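Local coordinates for uncharacterized protein PF1083 (Pyrococcus furiosus, PDB 3NRN) that binds AMP in the crystal and, as a member of the flavin-containing amine oxidase family, probably works as an oxidoreductase, at residues G278-G283 with F297-A302; N273-G278 with E310-I315. All blocks are in the same frame, centred on the assembly; numbering follows the deposited sequence.

Overall arrangement
Both contacts reach the mixed sheet, contact 1 through the end of strand 296-298, and both lie on the same side of the chain's centre, away from the AMP pocket. Contact 2 pairs strand 269-277 with strand 312-320. Contact 1 is nested within the loop that contact 2 closes: the chain leaves strand 269-277 through Gly278, which the two contacts share, runs through the loop 278-283, forms strands 286-288 and 296-298, and returns as strand 312-320. Strand 296-298 lies beside strand 312-320 in the sheet, and the two contact centres are about 8 Å apart. Contact 2 pairs two strands backbone to backbone; contact 1 fastens the loop leaving one of them to the chain just after strand 296-298.

Contact 1: residues G278-G283 with F297-A302; sequences GEPRIG and FNEPSA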
loop_
_atom_site.group_PDB
_atom_site.type_symbol
_atom_site.label_atom_id
_atom_site.label_comp_id
_atom_site.label_asym_id
_atom_site.label_seq_id
_atom_site.Cartn_x
_atom_site.Cartn_y
_atom_site.Cartn_z
ATOM N N GLY A 278 7.200 7.283 27.200
ATOM C CA GLY A 278 8.647 7.364 27.133
ATOM C C GLY A 278 9.296 7.643 25.792
ATOM O O GLY A 278 8.704 8.254 24.904
ATOM N N GLU A 279 10.536 7.182 25.667
ATOM C CA GLU A 279 11.341 7.365 24.465
ATOM C C GLU A 279 11.106 6.265 23.435
ATOM O O GLU A 279 10.613 5.187 23.766
ATOM C CB GLU A 279 12.825 7.391 24.846
ATOM C CG GLU A 279 13.213 8.536 25.766
ATOM C CD GLU A 279 13.070 9.890 25.102
ATOM O OE1 GLU A 279 13.787 10.145 24.109
ATOM O OE2 GLU A 279 12.241 10.701 25.570
ATOM N N PRO A 280 11.468 6.523 22.166
ATOM C CA PRO A 280 11.283 5.527 21.109
ATOM C C PRO A 280 11.882 4.191 21.527
ATOM O O PRO A 280 13.003 4.139 22.031
ATOM C CB PRO A 280 12.003 6.150 19.914
ATOM C CG PRO A 280 13.045 7.021 20.557
ATOM C CD PRO A 280 12.265 7.658 21.672
ATOM N N ARG A 281 11.129 3.117 21.314
ATOM C CA ARG A 281 11.566 1.784 21.699
ATOM C C ARG A 281 12.238 0.990 20.586
ATOM O O ARG A 281 12.974 0.043 20.857
ATOM C CB ARG A 281 10.374 0.982 22.239
ATOM C CG ARG A 281 9.647 1.628 23.413
ATOM C CD ARG A 281 10.583 1.869 24.591
ATOM N NE ARG A 281 9.914 2.538 25.707
ATOM C CZ ARG A 281 9.093 1.938 26.565
ATOM N NH1 ARG A 281 8.831 0.642 26.448
ATOM N NH2 ARG A 281 8.529 2.639 27.540
ATOM N N ILE A 282 11.993 1.355 19.333
ATOM C CA ILE A 282 12.606 0.614 18.240
ATOM C C ILE A 282 13.281 1.501 17.198
ATOM O O ILE A 282 14.140 1.044 16.447
ATOM C CB ILE A 282 11.565 -0.310 17.550
ATOM C CG1 ILE A 282 10.450 0.523 16.924
ATOM C CG2 ILE A 282 10.956 -1.268 18.576
ATOM C CD1 ILE A 282 9.426 -0.306 16.168
ATOM N N GLY A 283 12.899 2.772 17.161
ATOM C CA GLY A 283 13.491 3.685 16.198
ATOM C C GLY A 283 12.944 3.491 14.793
ATOM O O GLY A 283 11.946 2.794 14.602
ATOM N N PHE A 297 5.327 -4.686 13.393
ATOM C CA PHE A 297 4.979 -3.353 13.854
ATOM C C PHE A 297 6.105 -2.367 13.589
ATOM O O PHE A 297 7.245 -2.765 13.354
ATOM C CB PHE A 297 4.621 -3.378 15.349
ATOM C CG PHE A 297 5.749 -3.813 16.253
ATOM C CD1 PHE A 297 6.728 -2.908 16.661
ATOM C CD2 PHE A 297 5.824 -5.129 16.707
ATOM C CE1 PHE A 297 7.760 -3.303 17.509
ATOM C CE2 PHE A 297 6.854 -5.537 17.556
ATOM C CZ PHE A 297 7.826 -4.618 17.958
ATOM N N ASN A 298 5.766 -1.082 13.603
ATOM C CA ASN A 298 6.742 -0.027 13.381
ATOM C C ASN A 298 6.535 1.068 14.425
ATOM O O ASN A 298 5.654 0.957 15.283
ATOM C CB ASN A 298 6.604 0.541 11.954
ATOM C CG ASN A 298 5.454 1.538 11.811
ATOM O OD1 ASN A 298 4.462 1.474 12.529
ATOM N ND2 ASN A 298 5.589 2.459 10.860
ATOM N N GLU A 299 7.350 2.113 14.347
ATOM C CA GLU A 299 7.280 3.235 15.282
ATOM C C GLU A 299 7.452 4.525 14.476
ATOM O O GLU A 299 8.521 5.136 14.472
ATOM C CB GLU A 299 8.395 3.083 16.322
ATOM C CG GLU A 299 8.469 4.174 17.369
ATOM C CD GLU A 299 9.438 3.818 18.485
ATOM O OE1 GLU A 299 8.985 3.348 19.550
ATOM O OE2 GLU A 299 10.656 3.991 18.289
ATOM N N PRO A 300 6.381 4.963 13.796
ATOM C CA PRO A 300 6.375 6.173 12.963
ATOM C C PRO A 300 6.919 7.455 13.589
ATOM O O PRO A 300 7.514 8.277 12.891
ATOM C CB PRO A 300 4.908 6.290 12.533
ATOM C CG PRO A 300 4.168 5.660 13.664
ATOM C CD PRO A 300 5.012 4.453 13.991
ATOM N N SER A 301 6.732 7.623 14.895
ATOM C CA SER A 301 7.217 8.819 15.581
ATOM C C SER A 301 8.736 8.798 15.754
ATOM O O SER A 301 9.327 9.764 16.234
ATOM C CB SER A 301 6.553 8.945 16.954
ATOM O OG SER A 301 6.908 7.851 17.781
ATOM N N ALA A 302 9.362 7.694 15.365
ATOM C CA ALA A 302 10.810 7.568 15.471
ATOM C C ALA A 302 11.489 8.539 14.512
ATOM O O ALA A 302 12.697 8.754 14.597
ATOM C CB ALA A 302 11.238 6.141 15.161
HETATM O O HOH W 1 9.557 2.568 12.808
#
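A loop whose successive backbone N-H groups converge on a carboxylate joins residues 278-283, which follow strand 269-277, to the end of strand 296-298 in the mixed sheet, where Glu299 meets Arg281, Ile282 and Gly283. The Glu299 side chain leaves with CG anti to its backbone N (chi1 180°). A glutamate has both the reach and the acceptor oxygens to meet the N-H groups of the loop. OE2 accepts two bonds, from Ile282 N at 3.1 Å and from Gly283 N at 2.8 Å. Both donors come from the same face of the carboxylate, about 40° out of its plane. Arg281 N points to OE1, although the position of that oxygen is less certain. These N-H dipoles would be expected to stabilise negative charge on the buried acid. Gly283 takes a positive phi, which a residue without a side chain adopts easily as the loop turns.

Besides the polar contacts, the side chains of Ile282 and Glu299 run antiparallel past one another, with CG1 of Ile282 3.3 Å from CB of Glu299. The branched isoleucine also reaches Phe297, placing CD1 at the ring's edge, 3.7 Å from CE1. A water bridges the two backbones, accepting from Glu299 N at 2.7 Å and donating to Gly283 O at 3.0 Å.

Contact 2: residues N273-G278 with E310-I315; sequences NLAVPG and EGYTLI
Ile315 and Tyr312 bury the most surface where strand 273-277 runs beside strand 312-315. On one face, Ile315 and its partner Val276 cross at about a right angle, CG1 to CG1 at 3.8 Å, and Ile315 CB also packs on Leu274 CB. The beta-branched Ile315 and Val276 suit an extended backbone and fill a buried surface. Next along, Val276 meets Thr313 obliquely, its CG2 approaching Thr313 CB to 3.2 Å, a tight fit. Threonine adds a polar atom: with chi1 -57°, OG1 is anti to the carbonyl carbon and makes a weak hydrogen bond to Gly278 O.

Tyr312 lies on the other face, its flat ring packed against Pro277, with CE1 3.3 Å from CG of the proline. Pro277, in a non-hydrogen-bonded pair with Tyr312, owes that strand no N-H. The carbonyl of Val276 approaches the ring's edge, and the hydroxyl is hydrogen-bonded to OE1 of Glu345, on strand 345-351, which flanks strand 269-277 on its other side. Ala275, on the same face as Tyr312, puts its CB 4.2 Å from CD1 of the ring.

Paired backbone bonds join Leu274 with Ile315 and Val276 with Thr313. Beyond them Gly278 N reaches Gly311 O at 3.1 Å; at the backbone angles of Gly278 a CB would press against Pro277 O. The N-to-C directions of the two short strands differ by 148°, the twisted antiparallel pairing of a beta-sheet.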
loop_
_atom_site.group_PDB
_atom_site.type_symbol
_atom_site.label_atom_id
_atom_site.label_comp_id
_atom_site.label_asym_id
_atom_site.label_seq_id
_atom_site.Cartn_x
_atom_site.Cartn_y
_atom_site.Cartn_z
ATOM N N ASN A 273 -3.040 0.823 17.140
ATOM C CA ASN A 273 -2.333 2.062 17.433
ATOM C C ASN A 273 -2.086 2.032 18.942
ATOM O O ASN A 273 -3.031 2.081 19.725
ATOM C CB ASN A 273 -3.205 3.253 17.035
ATOM C CG ASN A 273 -3.582 3.233 15.553
ATOM O OD1 ASN A 273 -2.768 3.559 14.693
ATOM N ND2 ASN A 273 -4.816 2.833 15.255
ATOM N N LEU A 274 -0.818 1.941 19.334
ATOM C CA LEU A 274 -0.441 1.845 20.744
ATOM C C LEU A 274 0.367 3.039 21.247
ATOM O O LEU A 274 1.366 3.422 20.642
ATOM C CB LEU A 274 0.371 0.560 20.957
ATOM C CG LEU A 274 0.745 0.136 22.380
ATOM C CD1 LEU A 274 -0.495 -0.370 23.104
ATOM C CD2 LEU A 274 1.803 -0.962 22.325
ATOM N N ALA A 275 -0.066 3.618 22.363
ATOM C CA ALA A 275 0.627 4.765 22.950
ATOM C C ALA A 275 1.542 4.307 24.082
ATOM O O ALA A 275 1.096 4.105 25.211
ATOM C CB ALA A 275 -0.387 5.776 23.473
ATOM N N VAL A 276 2.823 4.139 23.771
ATOM C CA VAL A 276 3.797 3.702 24.760
ATOM C C VAL A 276 4.498 4.906 25.393
ATOM O O VAL A 276 5.059 5.755 24.698
ATOM C CB VAL A 276 4.854 2.757 24.128
ATOM C CG1 VAL A 276 4.161 1.601 23.413
ATOM C CG2 VAL A 276 5.727 3.521 23.155
ATOM N N PRO A 277 4.454 5.002 26.730
ATOM C CA PRO A 277 5.087 6.108 27.453
ATOM C C PRO A 277 6.609 6.100 27.343
ATOM O O PRO A 277 7.236 5.041 27.376
ATOM C CB PRO A 277 4.622 5.890 28.892
ATOM C CG PRO A 277 3.300 5.203 28.726
ATOM C CD PRO A 277 3.596 4.213 27.632
ATOM N N GLY A 278 7.200 7.283 27.200
ATOM C CA GLY A 278 8.647 7.364 27.133
ATOM C C GLY A 278 9.296 7.643 25.792
ATOM O O GLY A 278 8.704 8.254 24.904
ATOM N N GLU A 310 2.899 14.289 23.370
ATOM C CA GLU A 310 4.004 14.618 24.269
ATOM C C GLU A 310 4.256 13.514 25.294
ATOM O O GLU A 310 3.319 12.968 25.874
ATOM C CB GLU A 310 3.708 15.934 24.994
ATOM C CG GLU A 310 4.684 16.288 26.118
ATOM C CD GLU A 310 6.100 16.537 25.626
ATOM O OE1 GLU A 310 6.278 17.391 24.733
ATOM O OE2 GLU A 310 7.036 15.887 26.139
ATOM N N GLY A 311 5.528 13.189 25.507
ATOM C CA GLY A 311 5.890 12.159 26.468
ATOM C C GLY A 311 5.454 10.767 26.059
ATOM O O GLY A 311 5.465 9.832 26.869
ATOM N N TYR A 312 5.070 10.623 24.795
ATOM C CA TYR A 312 4.627 9.336 24.281
ATOM C C TYR A 312 5.269 8.966 22.956
ATOM O O TYR A 312 5.743 9.824 22.213
ATOM C CB TYR A 312 3.111 9.332 24.103
ATOM C CG TYR A 312 2.336 9.058 25.365
ATOM C CD1 TYR A 312 2.359 7.797 25.955
ATOM C CD2 TYR A 312 1.562 10.053 25.960
ATOM C CE1 TYR A 312 1.628 7.533 27.106
ATOM C CE2 TYR A 312 0.828 9.800 27.112
ATOM C CZ TYR A 312 0.864 8.537 27.678
ATOM O OH TYR A 312 0.130 8.280 28.815
ATOM N N THR A 313 5.287 7.669 22.682
ATOM C CA THR A 313 5.818 7.146 21.438
ATOM C C THR A 313 4.630 6.459 20.771
ATOM O O THR A 313 3.787 5.871 21.453
ATOM C CB THR A 313 6.926 6.114 21.683
ATOM O OG1 THR A 313 7.965 6.704 22.475
ATOM C CG2 THR A 313 7.507 5.646 20.365
ATOM N N LEU A 314 4.553 6.548 19.449
ATOM C CA LEU A 314 3.458 5.936 18.715
ATOM C C LEU A 314 3.894 4.625 18.068
ATOM O O LEU A 314 4.837 4.592 17.283
ATOM C CB LEU A 314 2.932 6.911 17.653
ATOM C CG LEU A 314 1.861 6.426 16.668
ATOM C CD1 LEU A 314 0.725 5.743 17.416
ATOM C CD2 LEU A 314 1.338 7.614 15.860
ATOM N N ILE A 315 3.213 3.542 18.426
ATOM C CA ILE A 315 3.511 2.227 17.872
ATOM C C ILE A 315 2.318 1.782 17.034
ATOM O O ILE A 315 1.173 1.901 17.469
ATOM C CB ILE A 315 3.745 1.180 18.990
ATOM C CG1 ILE A 315 5.073 1.457 19.698
ATOM C CG2 ILE A 315 3.719 -0.239 18.400
ATOM C CD1 ILE A 315 6.293 1.241 18.833
#